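Local coordinates for adenosine monophosphate-protein transferase (Pyrococcus horikoshii, PDB 2D16) that is of unproven function but probably acts on adenosine or an adenosine phosphate, at residues I4-I9 / P115-V120; V17-G22 / M107-S112; F45-N50 / R58-D63; A68-N73 / V84-N89; V75-G80 / R127-V132. All blocks are in the same frame, centred on the assembly; numbering follows the deposited sequence.

Contact 1 (I4-I9 / P115-V120); sequences IEVIDI and PFQVIV
Asp8 and Gln117 face each other across two antiparallel strands, their side chains running alongside one another in the same direction. Gln117 NE2 gives Asp8 OD1 a nearly straight hydrogen bond of 2.9 Å (166° at the hydrogen). The acceptor lies in the amide plane, whereas the donor approaches OD1 from the syn side, 32° out of the carboxylate plane. Val6 CG1, placed anti to its backbone N (chi1 -180°), crosses the same amide and comes within 3.5 Å of Gln117 CD. Ile4 CG2 meets Ile119 CG2 at 3.6 Å.

The face of Ile7, Val118 and Val120 is mostly apolar, with Glu5 at one end. There Ile7 CD1 reaches Val120 CG2 at 3.7 Å. Ile9 CD1 rests on Val118 CG2, and Ile9 CG1 sits at the edge of the Phe116 ring, near its plane. Between the strands run paired backbone bonds, Glu5 with Val120 and Ile7 with Val118; a further bond from Ile9 N to Phe116 O (2.9 Å) continues the pairing.

Farther out, helix 64-77 packs on Ile7 and Val118 through Ile77. Strand 3-8 is an outer strand, within this chain, of the three-stranded antiparallel sheet. The Asp8-Gln117 bond thus adds polar pairing on the more exposed side, while the aliphatic groups seal against the helix and a Glu5-Arg127 salt bridge closes the end of their face.

Contact 2 (V17-G22 / M107-S112); sequences VIIGQG and MIYGAS
Tyr109 and Gln21 extend next to each other in a common direction, with the phenol ring and the amide turned almost perpendicular (89°). Their ends meet where Tyr109 OH donates a hydrogen bond of 2.7 Å to Gln21 OE1. The chain of Gln21 starts with CG anti to the backbone N (chi1 -177°) and then bends at chi2. One face of the tyrosine ring carries the sulfur of Met107, 3.5 Å above the plane and over its centre, a Met-aromatic contact. Ile19 CG2 crosses obliquely to reach Tyr109 CD2 at 3.9 Å.

On the other face of the sheet Ile18 places CG1 against Ala111 CB (3.6 Å) and CG2 against Ile108 CG2 (3.7 Å). The register of the two antiparallel strands shifts by one between Ile19 and Gly20: Tyr109 and Gly110 both stand opposite Ile19, a classic beta bulge, with Tyr109 N bonded to Ile19 O and Ile19 N to Gly110 O. Gly20 pairs with Ile108, and Met107 O comes within 3.3 Å of Gly20 CA.

Val129 and Val132 pack on Tyr109. Both ends of the Gln21 amide have partners, Tyr109 OH on OE1 and Gly80 O on NE2, which would limit rotation of the amide.

Contact 3 (F45-N50 / R58-D63); sequences FGIAMN and RYTGND
The ring of Phe45 meets Gly61 and Asn62 obliquely, CE1 lying 3.7 Å from Gly61 CA and CD2 equally close to Asn62 OD1. Chi1 of 69° sets CG between the backbone N and the carbonyl carbon; although CB starts out away from the partner strand, the ring beyond it comes nearer. The side chains of Phe45 and Asn62 cross at about a right angle, their planes 46° apart. Asn62 OD1 also accepts a hydrogen bond of 2.9 Å from Phe45 N, the donor lying in the carbonyl plane of the amide. It stands in for a backbone carbonyl, while Asn62 N still bonds to Phe45 O and Asn62 ND2 holds Ile43 O.

This is the antiparallel beta hairpin of strands 44-51 and 56-61. Ile47 pairs with Thr60 and Met49 with Arg58 through two backbone bonds each. The side chains of Ile47 and Thr60 run abreast, with Ile47 CG2 and Thr60 CG2 3.8 Å apart; on the other face Ala48 CB meets Tyr59 CB at 4.0 Å. At Gly61 a CB would collide with Phe45 O, so the absence of a side chain permits the close approach. Thr60 OG1 is hydrogen-bonded to Asp162 O of the second subunit.

Helix 25-39 packs on the face of Ile47 and Thr60, whereas helix 64-77, whose N-cap is Asp63, lies against Ala48 and Tyr59. Strand 82-88 flanks 44-51 within the five-stranded sheet.

Contact 4 (A68-N73 / V84-N89); sequences ALAAKN and VILMKN
Leu86 stands with CG anti to the carbonyl carbon (chi1 -71°) and CD1 anti to CA (chi2 178°), and this extended chain carries CD1 onto the helix at Leu69 and Ala70. Leu86 CD1 touches Leu69 CB at 3.4 Å, tighter than usual for two carbons. The same methyl lies 3.6 Å from Ala70 N, close to the helix backbone itself. Asn73, one turn on from Leu69, has its side chain at about a right angle to that of Leu86, with Asn73 ND2 3.8 Å from Leu86 CD1.

Helix 64-77 here packs on strand 82-88, which runs between strands 44-51 and 16-22 in the five-stranded antiparallel sheet. The axes of the two short segments approach to 7.7 Å, and the helix runs roughly opposite to the strand (151°). The small side chain of Ala70 suits this approach: its CB comes within 3.9 Å of Val84 O. Val84 itself points toward the helix, its CG1 lying 4.3 Å from Asn73 CB.

No hydrogen bond links the segments, and the polar end of Asn73 finds partners elsewhere. Asn73 ND2 gives a weak bond of 2.9 Å to Leu69 O within the helix, and its OD1 accepts from Glu10 N. Around the contact, Val17 and Val15 pack on Leu86, Ile19 packs on Val84, and Ile9 touches Asn73.

Contact 5 (V75-G80 / R127-V132); sequences VKIGAG and RAVIGV. With NA (sodium ion), chain E.
Lys76 and Ile77, in the last turn of helix 64-77, present their carbonyls to Arg127 at the start of strand 127-134, an outer strand of the three-stranded antiparallel sheet. The contact is thus a helix C-terminus whose last carbonyls are met by an arginine of the strand. Lys76 O receives a weak hydrogen bond of 3.1 Å from Arg127 NH2. Ile77 O has the stronger one, 2.8 Å from Arg127 NE. That oxygen lies near the guanidinium plane, at its edge, whereas the donor stands above the carbonyl plane, 50° out of it. The bend of the arginine chain at chi3 (72°) places NE for this approach. The positive group would be expected to interact favourably with the negative end of the helix dipole, and salt bridges to Glu5 and Glu122 give it further partners.

Ile77 CG2 touches Val129 CG2 at 3.8 Å. Gly78 then leaves the helix with positive phi (68°), and its CA lies at the guanidinium edge. Ala79 follows, with CB pressed to 3.3 Å from Arg127 O; its own carbonyl accepts a bond from Asn50 ND2. At Gly80 two waters bridge the segments: one accepts from both Gly80 N and Arg127 N, and the other donates to Gly80 O and Arg127 O.

Farther along the strand, Ile130 and Gly131 both face Ile119 in a classic beta bulge. A water bonded to Val129 O is one ligand of the sodium ion. The other is Ile130 O, 2.4 Å from the metal.

Contacts 3 and 4 lie in buried parts of the fold, whereas contacts 1, 2 and 5 are only partly buried. Contacts 2, 3 and 4 share the five-stranded sheet: strand 82-88 of contact 4 runs between strand 44-51 of contact 3 and strand 16-22 of contact 2. Contacts 1 and 5 meet on the three-stranded sheet, and helix 64-77 serves both contact 4 and contact 5. Chemistry follows place. The strand pairs of contacts 1, 2 and 3 rest on backbone bonds, contact 4 on van der Waals packing, with no bond between its segments, and contact 5 on an arginine, bridging waters and a few aliphatic groups.

Contact 1 (I4-I9 / P115-V120)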
# COMPACT_ATOMS: atom_id res chain seq x y z
N ILE A 4 51.08 19.36 44.70
CA ILE A 4 49.74 19.37 44.13
C ILE A 4 49.36 20.76 43.63
O ILE A 4 49.62 21.76 44.30
CB ILE A 4 48.70 18.91 45.18
CG1 ILE A 4 49.01 17.47 45.61
CG2 ILE A 4 47.29 19.01 44.61
CD1 ILE A 4 48.11 16.93 46.71
N GLU A 5 48.76 20.81 42.44
CA GLU A 5 48.33 22.08 41.86
C GLU A 5 46.93 21.93 41.26
O GLU A 5 46.50 20.83 40.91
CB GLU A 5 49.32 22.55 40.78
CG GLU A 5 49.28 21.76 39.49
CD GLU A 5 50.37 22.18 38.52
OE1 GLU A 5 51.56 22.00 38.85
OE2 GLU A 5 50.05 22.68 37.42
N VAL A 6 46.23 23.06 41.15
CA VAL A 6 44.89 23.08 40.60
C VAL A 6 44.92 23.76 39.24
O VAL A 6 45.45 24.86 39.10
CB VAL A 6 43.93 23.85 41.54
CG1 VAL A 6 42.52 23.87 40.96
CG2 VAL A 6 43.94 23.21 42.91
N ILE A 7 44.35 23.09 38.25
CA ILE A 7 44.32 23.62 36.90
C ILE A 7 42.88 23.93 36.49
O ILE A 7 42.01 23.06 36.54
CB ILE A 7 44.92 22.62 35.89
CG1 ILE A 7 46.39 22.37 36.22
CG2 ILE A 7 44.78 23.15 34.47
CD1 ILE A 7 47.03 21.28 35.40
N ASP A 8 42.64 25.18 36.11
CA ASP A 8 41.31 25.58 35.67
C ASP A 8 41.21 25.27 34.19
O ASP A 8 42.04 25.71 33.40
CB ASP A 8 41.10 27.08 35.90
CG ASP A 8 40.94 27.44 37.36
OD1 ASP A 8 39.93 27.03 37.97
OD2 ASP A 8 41.82 28.14 37.91
N ILE A 9 40.20 24.49 33.81
CA ILE A 9 40.00 24.15 32.41
C ILE A 9 39.52 25.40 31.68
O ILE A 9 38.56 26.04 32.10
CB ILE A 9 38.94 23.04 32.24
CG1 ILE A 9 39.46 21.72 32.80
CG2 ILE A 9 38.56 22.90 30.76
CD1 ILE A 9 40.70 21.20 32.10
N PRO A 115 31.97 25.04 35.64
CA PRO A 115 33.34 25.57 35.73
C PRO A 115 34.05 24.28 36.17
O PRO A 115 33.58 23.60 37.07
CB PRO A 115 33.23 26.60 36.84
CG PRO A 115 31.83 27.13 36.64
CD PRO A 115 31.03 25.86 36.42
N PHE A 116 35.17 23.96 35.54
CA PHE A 116 35.85 22.69 35.80
C PHE A 116 37.33 22.82 36.13
O PHE A 116 38.03 23.62 35.52
CB PHE A 116 35.68 21.83 34.54
CG PHE A 116 35.75 20.35 34.77
CD1 PHE A 116 34.59 19.62 35.00
CD2 PHE A 116 36.96 19.67 34.68
CE1 PHE A 116 34.63 18.23 35.13
CE2 PHE A 116 37.02 18.28 34.81
CZ PHE A 116 35.85 17.56 35.03
N GLN A 117 37.80 22.02 37.09
CA GLN A 117 39.21 22.03 37.47
C GLN A 117 39.77 20.62 37.51
O GLN A 117 39.06 19.66 37.82
CB GLN A 117 39.41 22.65 38.86
CG GLN A 117 38.90 24.06 39.03
CD GLN A 117 39.16 24.57 40.43
OE1 GLN A 117 38.97 23.85 41.41
NE2 GLN A 117 39.59 25.82 40.54
N VAL A 118 41.06 20.50 37.20
CA VAL A 118 41.74 19.21 37.25
C VAL A 118 42.82 19.36 38.31
O VAL A 118 43.66 20.27 38.24
CB VAL A 118 42.38 18.85 35.87
CG1 VAL A 118 43.19 17.55 35.99
CG2 VAL A 118 41.29 18.68 34.82
N ILE A 119 42.80 18.49 39.32
CA ILE A 119 43.80 18.54 40.37
C ILE A 119 44.93 17.61 39.97
O ILE A 119 44.72 16.41 39.75
CB ILE A 119 43.22 18.11 41.73
CG1 ILE A 119 42.00 18.98 42.07
CG2 ILE A 119 44.28 18.25 42.82
CD1 ILE A 119 41.37 18.67 43.41
N VAL A 120 46.13 18.16 39.87
CA VAL A 120 47.30 17.40 39.44
C VAL A 120 48.40 17.34 40.49
O VAL A 120 48.70 18.33 41.15
CB VAL A 120 47.88 18.02 38.15
CG1 VAL A 120 49.16 17.29 37.74
CG2 VAL A 120 46.85 17.96 37.03
O HOH W 1 37.58 26.61 36.34
O HOH W 2 36.16 25.40 33.41

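Contact 2 (V17-G22 / M107-S112)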
# COMPACT_ATOMS: atom_id res chain seq x y z
N VAL A 17 33.34 19.51 28.55
CA VAL A 17 34.69 18.97 28.68
C VAL A 17 34.63 17.56 29.26
O VAL A 17 33.81 17.27 30.12
CB VAL A 17 35.59 19.85 29.58
CG1 VAL A 17 35.04 19.89 31.00
CG2 VAL A 17 37.02 19.30 29.59
N ILE A 18 35.49 16.69 28.75
CA ILE A 18 35.59 15.32 29.22
C ILE A 18 37.08 15.03 29.39
O ILE A 18 37.86 15.24 28.46
CB ILE A 18 34.99 14.30 28.21
CG1 ILE A 18 33.54 14.66 27.90
CG2 ILE A 18 35.07 12.90 28.80
CD1 ILE A 18 32.91 13.79 26.83
N ILE A 19 37.47 14.57 30.57
CA ILE A 19 38.87 14.27 30.84
C ILE A 19 38.97 12.78 31.15
O ILE A 19 38.17 12.26 31.92
CB ILE A 19 39.41 15.05 32.06
CG1 ILE A 19 39.07 16.54 31.95
CG2 ILE A 19 40.92 14.85 32.17
CD1 ILE A 19 39.70 17.24 30.77
N GLY A 20 39.94 12.10 30.56
CA GLY A 20 40.08 10.68 30.81
C GLY A 20 41.51 10.19 30.83
O GLY A 20 42.45 10.95 30.58
N GLN A 21 41.67 8.91 31.14
CA GLN A 21 42.98 8.27 31.19
C GLN A 21 42.96 7.14 30.17
O GLN A 21 42.08 6.27 30.21
CB GLN A 21 43.26 7.72 32.59
CG GLN A 21 44.66 7.10 32.77
CD GLN A 21 45.77 8.15 32.89
OE1 GLN A 21 45.55 9.25 33.39
NE2 GLN A 21 46.96 7.81 32.40
N GLY A 22 43.92 7.16 29.24
CA GLY A 22 43.97 6.14 28.22
C GLY A 22 45.31 5.46 28.04
O GLY A 22 46.10 5.36 28.98
N MET A 107 39.77 4.87 31.85
CA MET A 107 38.68 5.47 32.59
C MET A 107 38.43 6.92 32.21
O MET A 107 39.22 7.53 31.50
CB MET A 107 38.95 5.36 34.10
CG MET A 107 40.26 6.01 34.55
SD MET A 107 40.16 7.80 34.71
CE MET A 107 39.20 7.95 36.24
N ILE A 108 37.31 7.44 32.69
CA ILE A 108 36.92 8.83 32.45
C ILE A 108 36.81 9.50 33.82
O ILE A 108 36.05 9.06 34.67
CB ILE A 108 35.56 8.92 31.73
CG1 ILE A 108 35.62 8.17 30.39
CG2 ILE A 108 35.20 10.39 31.50
CD1 ILE A 108 34.31 8.17 29.62
N TYR A 109 37.59 10.57 34.01
CA TYR A 109 37.60 11.31 35.27
C TYR A 109 36.30 12.07 35.54
O TYR A 109 35.80 12.09 36.67
CB TYR A 109 38.78 12.30 35.27
CG TYR A 109 40.14 11.64 35.33
CD1 TYR A 109 40.61 11.07 36.52
CD2 TYR A 109 40.96 11.57 34.20
CE1 TYR A 109 41.87 10.45 36.58
CE2 TYR A 109 42.21 10.96 34.25
CZ TYR A 109 42.66 10.40 35.44
OH TYR A 109 43.89 9.79 35.49
N GLY A 110 35.75 12.69 34.50
CA GLY A 110 34.52 13.43 34.66
C GLY A 110 34.12 14.12 33.37
O GLY A 110 34.88 14.12 32.41
N ALA A 111 32.93 14.70 33.35
CA ALA A 111 32.44 15.38 32.15
C ALA A 111 31.28 16.31 32.47
O ALA A 111 30.37 15.95 33.21
CB ALA A 111 31.98 14.35 31.12
N SER A 112 31.32 17.52 31.91
CA SER A 112 30.24 18.48 32.12
C SER A 112 30.57 19.82 31.48
O SER A 112 31.58 19.96 30.79
CB SER A 112 29.98 18.70 33.62
OG SER A 112 30.85 19.68 34.16

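Contact 3 (F45-N50 / R58-D63)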
# COMPACT_ATOMS: atom_id res chain seq x y z
N PHE A 45 34.28 19.01 17.81
CA PHE A 45 35.14 18.82 18.96
C PHE A 45 36.63 18.88 18.70
O PHE A 45 37.10 18.89 17.56
CB PHE A 45 34.83 17.45 19.57
CG PHE A 45 35.27 16.30 18.69
CD1 PHE A 45 36.53 15.72 18.85
CD2 PHE A 45 34.44 15.84 17.67
CE1 PHE A 45 36.96 14.70 18.00
CE2 PHE A 45 34.87 14.81 16.81
CZ PHE A 45 36.13 14.25 16.98
N GLY A 46 37.36 18.89 19.81
CA GLY A 46 38.81 18.88 19.78
C GLY A 46 39.20 17.84 20.82
O GLY A 46 38.56 17.74 21.86
N ILE A 47 40.21 17.03 20.51
CA ILE A 47 40.69 16.04 21.47
C ILE A 47 42.21 16.07 21.47
O ILE A 47 42.85 16.15 20.41
CB ILE A 47 40.19 14.60 21.14
CG1 ILE A 47 40.73 13.61 22.18
CG2 ILE A 47 40.62 14.18 19.74
CD1 ILE A 47 40.23 12.18 22.00
N ALA A 48 42.79 16.05 22.66
CA ALA A 48 44.24 16.06 22.81
C ALA A 48 44.61 14.96 23.81
O ALA A 48 43.86 14.68 24.74
CB ALA A 48 44.71 17.41 23.32
N MET A 49 45.76 14.34 23.60
CA MET A 49 46.20 13.26 24.47
C MET A 49 47.71 13.32 24.62
O MET A 49 48.43 13.52 23.64
CB MET A 49 45.76 11.92 23.89
CG MET A 49 45.95 10.74 24.82
SD MET A 49 45.06 9.31 24.19
CE MET A 49 45.44 8.09 25.48
N ASN A 50 48.17 13.15 25.85
CA ASN A 50 49.60 13.22 26.14
C ASN A 50 50.37 11.92 25.97
O ASN A 50 49.96 10.87 26.45
CB ASN A 50 49.82 13.75 27.56
CG ASN A 50 49.19 15.10 27.78
OD1 ASN A 50 49.17 15.94 26.87
ND2 ASN A 50 48.67 15.34 28.98
N ARG A 58 49.45 15.29 21.72
CA ARG A 58 48.93 15.04 20.38
C ARG A 58 47.50 15.55 20.33
O ARG A 58 46.84 15.63 21.37
CB ARG A 58 48.92 13.53 20.09
CG ARG A 58 50.24 12.84 20.34
CD ARG A 58 51.31 13.35 19.40
NE ARG A 58 52.50 12.51 19.44
CZ ARG A 58 53.44 12.51 18.50
NH1 ARG A 58 53.32 13.30 17.44
NH2 ARG A 58 54.48 11.70 18.60
N TYR A 59 47.01 15.89 19.15
CA TYR A 59 45.65 16.39 19.04
C TYR A 59 45.06 16.27 17.64
O TYR A 59 45.77 16.10 16.65
CB TYR A 59 45.60 17.86 19.48
CG TYR A 59 46.18 18.82 18.47
CD1 TYR A 59 45.38 19.36 17.46
CD2 TYR A 59 47.53 19.16 18.50
CE1 TYR A 59 45.91 20.23 16.51
CE2 TYR A 59 48.07 20.03 17.55
CZ TYR A 59 47.26 20.56 16.56
OH TYR A 59 47.79 21.41 15.62
N THR A 60 43.76 16.34 17.50
CA THR A 60 42.97 16.29 16.28
C THR A 60 41.53 16.61 16.67
O THR A 60 41.27 17.09 17.77
CB THR A 60 43.04 14.91 15.59
OG1 THR A 60 42.31 14.95 14.35
CG2 THR A 60 42.45 13.83 16.48
N GLY A 61 40.65 16.41 15.72
CA GLY A 61 39.24 16.72 15.90
C GLY A 61 38.72 17.29 14.59
O GLY A 61 39.31 17.03 13.54
N ASN A 62 37.63 18.05 14.65
CA ASN A 62 37.06 18.63 13.43
C ASN A 62 36.65 20.09 13.64
O ASN A 62 35.74 20.59 12.98
CB ASN A 62 35.85 17.81 12.97
CG ASN A 62 34.71 17.84 13.97
OD1 ASN A 62 34.83 18.42 15.05
ND2 ASN A 62 33.60 17.21 13.62
N ASP A 63 37.33 20.75 14.57
CA ASP A 63 37.07 22.15 14.88
C ASP A 63 38.37 22.81 15.34
O ASP A 63 38.91 22.49 16.40
CB ASP A 63 36.03 22.28 15.99
CG ASP A 63 35.60 23.72 16.21
OD1 ASP A 63 34.83 24.25 15.38
OD2 ASP A 63 36.03 24.33 17.21

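Contact 4 (A68-N73 / V84-N89)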
# COMPACT_ATOMS: atom_id res chain seq x y z
N ALA A 68 42.60 23.65 19.40
CA ALA A 68 43.63 24.46 20.03
C ALA A 68 43.44 24.47 21.55
O ALA A 68 44.40 24.35 22.30
CB ALA A 68 43.58 25.89 19.48
N LEU A 69 42.19 24.61 21.99
CA LEU A 69 41.88 24.63 23.41
C LEU A 69 42.10 23.28 24.09
O LEU A 69 42.57 23.23 25.23
CB LEU A 69 40.44 25.09 23.64
CG LEU A 69 40.20 26.60 23.51
CD1 LEU A 69 38.71 26.90 23.61
CD2 LEU A 69 40.97 27.32 24.61
N ALA A 70 41.76 22.20 23.40
CA ALA A 70 41.94 20.87 23.98
C ALA A 70 43.43 20.63 24.20
O ALA A 70 43.84 20.14 25.25
CB ALA A 70 41.37 19.80 23.04
N ALA A 71 44.23 21.00 23.21
CA ALA A 71 45.68 20.83 23.30
C ALA A 71 46.29 21.69 24.39
O ALA A 71 47.18 21.25 25.12
CB ALA A 71 46.32 21.15 21.95
N LYS A 72 45.82 22.93 24.51
CA LYS A 72 46.33 23.84 25.52
C LYS A 72 46.05 23.30 26.92
O LYS A 72 46.92 23.34 27.79
CB LYS A 72 45.69 25.22 25.36
CG LYS A 72 46.25 26.29 26.29
CD LYS A 72 45.55 27.62 26.05
CE LYS A 72 46.10 28.71 26.97
NZ LYS A 72 45.39 30.01 26.77
N ASN A 73 44.84 22.80 27.13
CA ASN A 73 44.46 22.25 28.43
C ASN A 73 45.23 20.96 28.72
O ASN A 73 45.71 20.74 29.83
CB ASN A 73 42.95 21.94 28.48
CG ASN A 73 42.10 23.17 28.74
OD1 ASN A 73 42.19 23.79 29.80
ND2 ASN A 73 41.28 23.53 27.77
N VAL A 84 42.01 14.90 26.76
CA VAL A 84 41.05 15.96 26.99
C VAL A 84 40.17 16.17 25.77
O VAL A 84 40.68 16.30 24.65
CB VAL A 84 41.75 17.31 27.31
CG1 VAL A 84 40.70 18.41 27.47
CG2 VAL A 84 42.60 17.19 28.56
N ILE A 85 38.86 16.20 25.98
CA ILE A 85 37.92 16.42 24.90
C ILE A 85 37.09 17.66 25.19
O ILE A 85 36.60 17.84 26.30
CB ILE A 85 36.93 15.24 24.76
CG1 ILE A 85 37.69 13.94 24.48
CG2 ILE A 85 35.94 15.53 23.63
CD1 ILE A 85 36.82 12.70 24.58
N LEU A 86 36.96 18.52 24.19
CA LEU A 86 36.13 19.72 24.31
C LEU A 86 35.19 19.62 23.13
O LEU A 86 35.63 19.52 21.98
CB LEU A 86 36.98 21.00 24.23
CG LEU A 86 37.87 21.29 25.43
CD1 LEU A 86 38.69 22.55 25.18
CD2 LEU A 86 37.01 21.47 26.68
N MET A 87 33.89 19.62 23.39
CA MET A 87 32.92 19.47 22.32
C MET A 87 31.67 20.33 22.46
O MET A 87 31.39 20.89 23.52
CB MET A 87 32.46 18.00 22.25
CG MET A 87 31.65 17.59 23.48
SD MET A 87 31.10 15.87 23.48
CE MET A 87 29.79 15.93 24.70
N LYS A 88 30.94 20.43 21.35
CA LYS A 88 29.69 21.17 21.29
C LYS A 88 28.79 20.41 20.31
O LYS A 88 29.27 19.55 19.57
CB LYS A 88 29.92 22.61 20.83
CG LYS A 88 30.56 22.76 19.47
CD LYS A 88 30.74 24.25 19.14
CE LYS A 88 31.33 24.45 17.75
NZ LYS A 88 31.46 25.90 17.42
N ASN A 89 27.50 20.73 20.32
CA ASN A 89 26.52 20.07 19.46
C ASN A 89 26.34 18.61 19.87
O ASN A 89 25.91 17.77 19.08
CB ASN A 89 26.95 20.15 17.99
CG ASN A 89 27.08 21.58 17.50
OD1 ASN A 89 26.44 22.49 18.02
ND2 ASN A 89 27.90 21.78 16.48

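Contact 5 (V75-G80 / R127-V132)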
# COMPACT_ATOMS: atom_id res chain seq x y z
N VAL A 75 48.23 19.93 27.51
CA VAL A 75 49.65 20.11 27.77
C VAL A 75 49.88 20.73 29.16
O VAL A 75 50.90 20.48 29.80
CB VAL A 75 50.34 20.98 26.67
CG1 VAL A 75 49.99 22.44 26.84
CG2 VAL A 75 51.84 20.77 26.71
N LYS A 76 48.91 21.52 29.62
CA LYS A 76 49.02 22.13 30.94
C LYS A 76 48.88 21.02 31.97
O LYS A 76 49.64 20.96 32.93
CB LYS A 76 47.93 23.19 31.13
CG LYS A 76 48.07 23.96 32.44
CD LYS A 76 49.45 24.60 32.55
CE LYS A 76 49.64 25.31 33.89
NZ LYS A 76 48.62 26.37 34.10
N ILE A 77 47.90 20.14 31.78
CA ILE A 77 47.70 19.02 32.69
C ILE A 77 48.97 18.17 32.65
O ILE A 77 49.45 17.70 33.68
CB ILE A 77 46.47 18.19 32.27
CG1 ILE A 77 45.19 18.99 32.54
CG2 ILE A 77 46.45 16.85 33.01
CD1 ILE A 77 43.93 18.38 31.98
N GLY A 78 49.50 17.99 31.44
CA GLY A 78 50.73 17.25 31.25
C GLY A 78 50.79 15.75 31.50
O GLY A 78 51.48 15.04 30.77
N ALA A 79 50.08 15.28 32.51
CA ALA A 79 50.08 13.86 32.86
C ALA A 79 50.03 12.92 31.65
O ALA A 79 49.18 13.05 30.78
CB ALA A 79 48.93 13.55 33.80
N GLY A 80 50.95 11.96 31.63
CA GLY A 80 51.00 11.01 30.53
C GLY A 80 49.73 10.19 30.38
O GLY A 80 49.10 9.79 31.36
N ARG A 127 53.58 13.73 36.08
CA ARG A 127 52.35 14.25 36.65
C ARG A 127 51.20 13.25 36.65
O ARG A 127 51.16 12.33 35.83
CB ARG A 127 51.96 15.54 35.91
CG ARG A 127 52.93 16.69 36.19
CD ARG A 127 52.90 17.77 35.11
NE ARG A 127 51.70 18.60 35.13
CZ ARG A 127 51.48 19.60 35.98
NH1 ARG A 127 52.39 19.92 36.90
NH2 ARG A 127 50.37 20.32 35.89
N ALA A 128 50.27 13.44 37.58
CA ALA A 128 49.13 12.55 37.70
C ALA A 128 47.87 13.32 38.05
O ALA A 128 47.90 14.24 38.87
CB ALA A 128 49.41 11.51 38.79
N VAL A 129 46.75 12.95 37.43
CA VAL A 129 45.48 13.60 37.74
C VAL A 129 44.95 12.88 38.97
O VAL A 129 44.70 11.68 38.91
CB VAL A 129 44.47 13.44 36.58
CG1 VAL A 129 43.09 13.91 37.03
CG2 VAL A 129 44.93 14.22 35.36
N ILE A 130 44.80 13.59 40.08
CA ILE A 130 44.29 12.94 41.29
C ILE A 130 42.82 13.23 41.53
O ILE A 130 42.23 12.71 42.47
CB ILE A 130 45.13 13.31 42.54
CG1 ILE A 130 45.03 14.81 42.84
CG2 ILE A 130 46.58 12.90 42.32
CD1 ILE A 130 45.72 15.21 44.15
N GLY A 131 42.23 14.06 40.69
CA GLY A 131 40.81 14.35 40.87
C GLY A 131 40.34 15.52 40.04
O GLY A 131 41.14 16.24 39.46
N VAL A 132 39.02 15.70 39.99
CA VAL A 132 38.45 16.80 39.24
C VAL A 132 37.39 17.51 40.06
O VAL A 132 36.63 16.87 40.79
CB VAL A 132 37.82 16.33 37.91
CG1 VAL A 132 38.90 15.74 37.00
CG2 VAL A 132 36.72 15.30 38.17
NA NA E . 42.24 10.29 42.45
O HOH W 3 52.93 12.03 33.69
O HOH W 4 49.84 10.00 34.07
O HOH W 5 42.30 10.54 40.06